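PDB 4NLC: ribosomal RNA processing protein 6 from Trypanosoma brucei brucei, which probably acts as a 3'-5' exoribonuclease that trims single-stranded RNA for the nuclear exosome, including in ribosomal RNA processing. Local coordinates for residues L323-K328 / L337-P342; S115-D120 / V229-K234. The protein carries 1 engineered substitution. All coordinates share one frame; numbering follows the deposited sequence.

Contact 1. Residues L323-K328 / L337-P342; sequences LSIATK and LKCCSP
Cys339, at the end of helix 333-339, carries most of this contact and touches three side chains of residues 323-328: Ser324, Ile325 and Lys328. The packing is apolar and sulfur-based. CB of Cys339 meets Ile325 CG1 at 3.6 Å. SG of Cys339 lies anti to its own carbonyl carbon (chi1 -60°), which brings the sulfur near the stem of Lys328. The Lys328 chain is extended beyond CG and runs past Cys339, so that its CD lies 3.9 Å from Cys339 SG. This is a contact of the aliphatic stem, made at the exposed border of the interface. Deeper in, the methyl CD1 at the tip of Ile325 meets Cys340 SG at 3.5 Å. The branched side chain thus reaches both cysteines, the first through CG1 and the second through CD1.

The polar share is small. Ser324 turns its hydroxyl toward Cys339, with OG anti to the backbone N (chi1 -163°). Ser324 OG stands 3.7 Å from Cys339 CB, a packing distance, and equally near Cys339 SG. Cys339 O is hydrogen-bonded to OG of Ser321, the engineered residue, about one turn before Ser324 on the same helix; this bond belongs to the altered side chain. In another structure of the protein a disulfide joins that position to Cys340; it is absent here.

Both segments belong to the HRDC domain, a small helical domain. Ile325 also packs on Val294 and Ile298 of helix 289-309 and on Val358 of helix 351-359, while Cys340 touches Val347 of helix 345-349. The contact therefore ties helices 319-328 and 333-339 into the interior of the helical bundle.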
ATOM      1  N   LEU A 323      -9.937  23.623  10.432  1.00 35.57           N
ATOM      2  CA  LEU A 323      -9.445  24.911  10.875  1.00 36.27           C
ATOM      3  C   LEU A 323     -10.479  25.992  10.715  1.00 37.64           C
ATOM      4  O   LEU A 323     -10.629  26.797  11.618  1.00 37.65           O
ATOM      5  CB  LEU A 323      -8.150  25.295  10.178  1.00 38.51           C
ATOM      6  CG  LEU A 323      -7.189  26.061  11.074  1.00 44.84           C
ATOM      7  CD1 LEU A 323      -6.331  25.086  11.900  1.00 46.21           C
ATOM      8  CD2 LEU A 323      -6.336  27.006  10.251  1.00 49.17           C
ATOM      9  N   SER A 324     -11.268  25.942   9.639  1.00 32.40           N
ATOM     10  CA  SER A 324     -12.335  26.904   9.374  1.00 31.77           C
ATOM     11  C   SER A 324     -13.402  26.899  10.482  1.00 34.81           C
ATOM     12  O   SER A 324     -13.842  27.961  10.895  1.00 34.28           O
ATOM     13  CB  SER A 324     -12.978  26.620   8.024  1.00 34.65           C
ATOM     14  OG  SER A 324     -13.708  27.763   7.625  1.00 49.51           O
ATOM     15  N   ILE A 325     -13.807  25.708  10.952  1.00 31.02           N
ATOM     16  CA  ILE A 325     -14.811  25.573  12.005  1.00 30.33           C
ATOM     17  C   ILE A 325     -14.237  26.144  13.295  1.00 34.64           C
ATOM     18  O   ILE A 325     -14.880  26.977  13.924  1.00 34.99           O
ATOM     19  CB  ILE A 325     -15.305  24.102  12.163  1.00 32.28           C
ATOM     20  CG1 ILE A 325     -16.107  23.653  10.920  1.00 31.47           C
ATOM     21  CG2 ILE A 325     -16.131  23.926  13.464  1.00 32.27           C
ATOM     22  CD1 ILE A 325     -16.528  22.199  10.932  1.00 31.62           C
ATOM     23  N   ALA A 326     -13.011  25.727  13.648  1.00 30.83           N
ATOM     24  CA  ALA A 326     -12.280  26.188  14.823  1.00 30.49           C
ATOM     25  C   ALA A 326     -12.166  27.730  14.865  1.00 34.31           C
ATOM     26  O   ALA A 326     -12.452  28.324  15.891  1.00 32.75           O
ATOM     27  CB  ALA A 326     -10.886  25.556  14.838  1.00 30.85           C
ATOM     28  N   THR A 327     -11.808  28.360  13.736  1.00 32.24           N
ATOM     29  CA  THR A 327     -11.577  29.804  13.629  1.00 32.62           C
ATOM     30  C   THR A 327     -12.868  30.595  13.643  1.00 36.47           C
ATOM     31  O   THR A 327     -13.035  31.469  14.502  1.00 36.41           O
ATOM     32  CB  THR A 327     -10.700  30.141  12.403  1.00 41.66           C
ATOM     33  OG1 THR A 327     -11.381  29.716  11.235  1.00 49.20           O
ATOM     34  CG2 THR A 327      -9.343  29.458  12.432  1.00 38.41           C
ATOM     35  N   LYS A 328     -13.799  30.259  12.728  1.00 31.67           N
ATOM     36  CA  LYS A 328     -15.076  30.957  12.575  1.00 31.61           C
ATOM     37  C   LYS A 328     -16.117  30.656  13.656  1.00 34.66           C
ATOM     38  O   LYS A 328     -17.042  31.456  13.814  1.00 34.50           O
ATOM     39  CB  LYS A 328     -15.675  30.688  11.174  1.00 35.17           C
ATOM     40  CG  LYS A 328     -14.875  31.295  10.014  1.00 49.62           C
ATOM     41  CD  LYS A 328     -15.359  30.723   8.684  1.00 69.65           C
ATOM     42  CE  LYS A 328     -14.869  31.486   7.469  1.00 83.96           C
ATOM     43  NZ  LYS A 328     -15.526  31.015   6.217  1.00 86.21           N
ATOM     44  N   LEU A 337     -22.062  24.036   7.429  1.00 39.90           N
ATOM     45  CA  LEU A 337     -22.025  23.527   6.058  1.00 39.51           C
ATOM     46  C   LEU A 337     -21.142  24.374   5.149  1.00 44.45           C
ATOM     47  O   LEU A 337     -20.469  23.817   4.293  1.00 43.99           O
ATOM     48  CB  LEU A 337     -23.434  23.333   5.482  1.00 40.58           C
ATOM     49  CG  LEU A 337     -24.292  22.188   6.081  1.00 44.20           C
ATOM     50  CD1 LEU A 337     -25.606  22.082   5.369  1.00 46.07           C
ATOM     51  CD2 LEU A 337     -23.565  20.820   6.067  1.00 41.99           C
ATOM     52  N   LYS A 338     -21.078  25.700   5.389  1.00 43.62           N
ATOM     53  CA  LYS A 338     -20.227  26.633   4.643  1.00 44.59           C
ATOM     54  C   LYS A 338     -18.727  26.310   4.874  1.00 50.81           C
ATOM     55  O   LYS A 338     -17.987  26.135   3.907  1.00 52.37           O
ATOM     56  CB  LYS A 338     -20.544  28.079   5.032  1.00 47.73           C
ATOM     57  CG  LYS A 338     -21.783  28.643   4.358  1.00 71.82           C
ATOM     58  CD  LYS A 338     -21.842  30.155   4.511  1.00 88.61           C
ATOM     59  CE  LYS A 338     -23.129  30.741   3.973  1.00107.51           C
ATOM     60  NZ  LYS A 338     -23.283  32.176   4.347  1.00118.24           N
ATOM     61  N   CYS A 339     -18.304  26.173   6.147  1.00 46.56           N
ATOM     62  CA  CYS A 339     -16.932  25.834   6.525  1.00 45.89           C
ATOM     63  C   CYS A 339     -16.447  24.528   5.877  1.00 51.39           C
ATOM     64  O   CYS A 339     -15.299  24.458   5.433  1.00 51.16           O
ATOM     65  CB  CYS A 339     -16.797  25.763   8.044  1.00 45.04           C
ATOM     66  SG  CYS A 339     -17.191  27.302   8.914  1.00 48.97           S
ATOM     67  N   CYS A 340     -17.329  23.507   5.822  1.00 49.68           N
ATOM     68  CA  CYS A 340     -17.060  22.141   5.348  1.00 49.84           C
ATOM     69  C   CYS A 340     -17.087  21.933   3.815  1.00 56.32           C
ATOM     70  O   CYS A 340     -16.927  20.796   3.386  1.00 55.29           O
ATOM     71  CB  CYS A 340     -18.009  21.165   6.032  1.00 49.52           C
ATOM     72  SG  CYS A 340     -17.821  21.086   7.824  1.00 52.44           S
ATOM     73  N   SER A 341     -17.296  22.981   3.005  1.00 56.37           N
ATOM     74  CA  SER A 341     -17.361  22.837   1.536  1.00 58.79           C
ATOM     75  C   SER A 341     -16.030  22.297   0.947  1.00 62.91           C
ATOM     76  O   SER A 341     -14.981  22.858   1.290  1.00 63.20           O
ATOM     77  CB  SER A 341     -17.745  24.162   0.873  1.00 64.18           C
ATOM     78  OG  SER A 341     -18.900  24.739   1.464  1.00 73.74           O
ATOM     79  N   PRO A 342     -16.006  21.214   0.113  1.00 57.77           N
ATOM     80  CA  PRO A 342     -17.133  20.388  -0.385  1.00 57.55           C
ATOM     81  C   PRO A 342     -17.715  19.459   0.681  1.00 58.15           C
ATOM     82  O   PRO A 342     -16.975  18.711   1.318  1.00 56.57           O
ATOM     83  CB  PRO A 342     -16.526  19.641  -1.582  1.00 60.23           C
ATOM     84  CG  PRO A 342     -15.060  19.544  -1.279  1.00 64.37           C
ATOM     85  CD  PRO A 342     -14.708  20.737  -0.411  1.00 59.36           C
TER

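Contact 2. Residues S115-D120 / V229-K234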
ATOM      1  N   SER A 115       5.709  -9.998 -13.176  1.00 25.67           N
ATOM      2  CA  SER A 115       6.404 -10.353 -14.400  1.00 26.04           C
ATOM      3  C   SER A 115       7.336 -11.516 -14.133  1.00 29.30           C
ATOM      4  O   SER A 115       7.993 -11.569 -13.087  1.00 26.91           O
ATOM      5  CB  SER A 115       7.215  -9.187 -14.964  1.00 28.17           C
ATOM      6  OG  SER A 115       6.424  -8.142 -15.506  1.00 33.95           O
ATOM      7  N   THR A 116       7.429 -12.414 -15.114  1.00 27.16           N
ATOM      8  CA  THR A 116       8.387 -13.518 -15.136  1.00 28.50           C
ATOM      9  C   THR A 116       9.300 -13.200 -16.306  1.00 32.83           C
ATOM     10  O   THR A 116       9.026 -12.260 -17.055  1.00 32.23           O
ATOM     11  CB  THR A 116       7.715 -14.930 -15.272  1.00 32.01           C
ATOM     12  OG1 THR A 116       7.261 -15.161 -16.602  1.00 34.38           O
ATOM     13  CG2 THR A 116       6.592 -15.166 -14.276  1.00 26.52           C
ATOM     14  N   ARG A 117      10.358 -13.994 -16.501  1.00 30.60           N
ATOM     15  CA  ARG A 117      11.270 -13.831 -17.637  1.00 30.46           C
ATOM     16  C   ARG A 117      10.553 -13.989 -18.986  1.00 32.43           C
ATOM     17  O   ARG A 117      11.071 -13.523 -19.988  1.00 32.55           O
ATOM     18  CB  ARG A 117      12.421 -14.869 -17.559  1.00 29.45           C
ATOM     19  CG  ARG A 117      13.285 -14.771 -16.300  1.00 29.38           C
ATOM     20  CD  ARG A 117      13.931 -13.398 -16.128  1.00 30.90           C
ATOM     21  NE  ARG A 117      14.849 -13.451 -15.006  1.00 32.79           N
ATOM     22  CZ  ARG A 117      15.839 -12.602 -14.782  1.00 41.14           C
ATOM     23  NH1 ARG A 117      16.022 -11.558 -15.579  1.00 36.49           N
ATOM     24  NH2 ARG A 117      16.651 -12.786 -13.755  1.00 29.88           N
ATOM     25  N   THR A 118       9.395 -14.670 -19.023  1.00 28.03           N
ATOM     26  CA  THR A 118       8.721 -14.988 -20.297  1.00 28.74           C
ATOM     27  C   THR A 118       7.375 -14.298 -20.519  1.00 31.93           C
ATOM     28  O   THR A 118       6.844 -14.347 -21.633  1.00 31.09           O
ATOM     29  CB  THR A 118       8.569 -16.522 -20.444  1.00 34.27           C
ATOM     30  OG1 THR A 118       8.072 -17.097 -19.216  1.00 26.86           O
ATOM     31  CG2 THR A 118       9.860 -17.186 -20.863  1.00 32.23           C
ATOM     32  N   GLN A 119       6.808 -13.680 -19.469  1.00 28.45           N
ATOM     33  CA  GLN A 119       5.501 -13.053 -19.586  1.00 28.71           C
ATOM     34  C   GLN A 119       5.138 -12.168 -18.402  1.00 31.12           C
ATOM     35  O   GLN A 119       5.782 -12.225 -17.347  1.00 28.52           O
ATOM     36  CB  GLN A 119       4.416 -14.130 -19.807  1.00 30.85           C
ATOM     37  CG  GLN A 119       4.308 -15.116 -18.665  1.00 29.69           C
ATOM     38  CD  GLN A 119       3.350 -16.230 -18.974  1.00 40.83           C
ATOM     39  OE1 GLN A 119       3.648 -17.402 -18.736  1.00 40.55           O
ATOM     40  NE2 GLN A 119       2.157 -15.892 -19.434  1.00 29.02           N
ATOM     41  N   ASP A 120       4.063 -11.380 -18.590  1.00 27.24           N
ATOM     42  CA  ASP A 120       3.529 -10.462 -17.605  1.00 26.22           C
ATOM     43  C   ASP A 120       2.118 -10.870 -17.193  1.00 30.47           C
ATOM     44  O   ASP A 120       1.393 -11.461 -17.986  1.00 30.33           O
ATOM     45  CB  ASP A 120       3.515  -9.030 -18.199  1.00 27.68           C
ATOM     46  CG  ASP A 120       4.875  -8.477 -18.592  1.00 32.62           C
ATOM     47  OD1 ASP A 120       5.883  -8.858 -17.955  1.00 29.60           O
ATOM     48  OD2 ASP A 120       4.930  -7.652 -19.515  1.00 42.17           O
ATOM     49  N   VAL A 229      16.551  -5.220 -14.523  1.00 27.96           N
ATOM     50  CA  VAL A 229      17.090  -4.225 -13.577  1.00 27.66           C
ATOM     51  C   VAL A 229      17.746  -4.984 -12.425  1.00 29.50           C
ATOM     52  O   VAL A 229      18.882  -4.688 -12.048  1.00 28.63           O
ATOM     53  CB  VAL A 229      15.974  -3.231 -13.112  1.00 31.09           C
ATOM     54  CG1 VAL A 229      16.351  -2.496 -11.826  1.00 30.43           C
ATOM     55  CG2 VAL A 229      15.645  -2.234 -14.224  1.00 31.41           C
ATOM     56  N   TYR A 230      17.046  -6.011 -11.921  1.00 26.71           N
ATOM     57  CA  TYR A 230      17.517  -6.897 -10.857  1.00 26.28           C
ATOM     58  C   TYR A 230      18.893  -7.528 -11.239  1.00 29.47           C
ATOM     59  O   TYR A 230      19.834  -7.447 -10.458  1.00 29.10           O
ATOM     60  CB  TYR A 230      16.445  -7.984 -10.579  1.00 27.11           C
ATOM     61  CG  TYR A 230      16.908  -9.125  -9.702  1.00 29.70           C
ATOM     62  CD1 TYR A 230      17.276  -8.905  -8.372  1.00 31.60           C
ATOM     63  CD2 TYR A 230      16.891 -10.438 -10.165  1.00 31.56           C
ATOM     64  CE1 TYR A 230      17.639  -9.960  -7.534  1.00 33.02           C
ATOM     65  CE2 TYR A 230      17.247 -11.506  -9.333  1.00 32.97           C
ATOM     66  CZ  TYR A 230      17.626 -11.259  -8.019  1.00 37.54           C
ATOM     67  OH  TYR A 230      18.037 -12.284  -7.204  1.00 35.50           O
ATOM     68  N   ASP A 231      19.000  -8.109 -12.451  1.00 26.88           N
ATOM     69  CA  ASP A 231      20.229  -8.717 -12.984  1.00 27.95           C
ATOM     70  C   ASP A 231      21.381  -7.680 -13.038  1.00 32.76           C
ATOM     71  O   ASP A 231      22.473  -7.946 -12.547  1.00 33.58           O
ATOM     72  CB  ASP A 231      19.982  -9.281 -14.395  1.00 29.54           C
ATOM     73  CG  ASP A 231      19.087 -10.493 -14.514  1.00 34.64           C
ATOM     74  OD1 ASP A 231      18.803 -11.128 -13.482  1.00 34.61           O
ATOM     75  OD2 ASP A 231      18.708 -10.834 -15.646  1.00 36.56           O
ATOM     76  N   ARG A 232      21.100  -6.482 -13.560  1.00 29.53           N
ATOM     77  CA  ARG A 232      22.077  -5.389 -13.656  1.00 29.47           C
ATOM     78  C   ARG A 232      22.566  -4.867 -12.288  1.00 31.51           C
ATOM     79  O   ARG A 232      23.770  -4.625 -12.117  1.00 30.18           O
ATOM     80  CB  ARG A 232      21.519  -4.257 -14.526  1.00 29.71           C
ATOM     81  CG  ARG A 232      21.395  -4.620 -16.030  1.00 35.43           C
ATOM     82  CD  ARG A 232      22.714  -4.691 -16.798  1.00 36.73           C
ATOM     83  NE  ARG A 232      23.478  -3.437 -16.739  1.00 33.89           N
ATOM     84  CZ  ARG A 232      23.290  -2.386 -17.534  1.00 46.32           C
ATOM     85  NH1 ARG A 232      22.363  -2.420 -18.489  1.00 35.65           N
ATOM     86  NH2 ARG A 232      24.027  -1.295 -17.383  1.00 38.73           N
ATOM     87  N   LEU A 233      21.642  -4.725 -11.303  1.00 28.83           N
ATOM     88  CA  LEU A 233      22.009  -4.294  -9.941  1.00 28.29           C
ATOM     89  C   LEU A 233      22.834  -5.363  -9.217  1.00 34.48           C
ATOM     90  O   LEU A 233      23.757  -5.017  -8.482  1.00 33.90           O
ATOM     91  CB  LEU A 233      20.781  -3.902  -9.124  1.00 27.28           C
ATOM     92  CG  LEU A 233      20.063  -2.638  -9.596  1.00 30.88           C
ATOM     93  CD1 LEU A 233      18.728  -2.481  -8.885  1.00 29.16           C
ATOM     94  CD2 LEU A 233      20.927  -1.421  -9.392  1.00 31.82           C
ATOM     95  N   LYS A 234      22.521  -6.661  -9.454  1.00 32.77           N
ATOM     96  CA  LYS A 234      23.293  -7.785  -8.895  1.00 33.51           C
ATOM     97  C   LYS A 234      24.743  -7.715  -9.337  1.00 36.10           C
ATOM     98  O   LYS A 234      25.624  -7.850  -8.498  1.00 34.99           O
ATOM     99  CB  LYS A 234      22.706  -9.146  -9.318  1.00 34.66           C
ATOM    100  CG  LYS A 234      21.619  -9.633  -8.382  1.00 41.02           C
ATOM    101  CD  LYS A 234      20.802 -10.779  -8.958  1.00 48.92           C
ATOM    102  CE  LYS A 234      21.570 -12.007  -9.369  1.00 49.09           C
ATOM    103  NZ  LYS A 234      20.686 -13.205  -9.470  1.00 44.45           N
TER
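Arg117 sets the edge of its guanidinium, NH1 and NH2, against the two carboxylate oxygens of Asp231 in an end-on, bidentate salt bridge. Arg117 NH2 donates to Asp231 OD1 at 2.7 Å. That bond is nearly straight (172°), lies close to the guanidinium plane and uses the syn side of the carboxylate. The second bond, from Arg117 NH1 to Asp231 OD2, is 2.8 Å long and more bent. Its donor comes from above the carboxylate plane; the two flat groups are 29° apart. The arginine chain bends at chi2 (-58°) before reaching across to the helix. Arg117 NH2 also lies near the ring edge of Tyr230, 4.3 Å from its CD2.

Both charged groups have further partners. Arg117 NE forms a salt bridge with Glu92, which, with the two bonds to Asp231, should limit rotation of the guanidinium. Thr61 N donates to Asp231 OD2 and helps to position the carboxylate. Tyr230 OH is hydrogen-bonded to Gln54.

Thr116 OG1 accepts from Thr118 N in an ST turn. It lies in the hairpin loop between the adjacent antiparallel strands 108-115 and 120-123; the salt bridge ties this loop to helix 226-238.

Contact 1 and contact 2 belong to different domains, with centres about 51 Å apart on opposite sides of the chain's centre. Contact 1 lies in the HRDC domain and contact 2 in the exonuclease domain, and they share no helix or strand. Both are largely buried, although contact 1 has an exposed lysine at its border. Contact 1 joins helices close in sequence through aliphatic carbon and sulfur. Contact 2 bridges more than a hundred residues, from a strand-connecting turn to a helix, through paired charges. The first buries about twice the surface of the second, while the second relies on two directed charged hydrogen bonds.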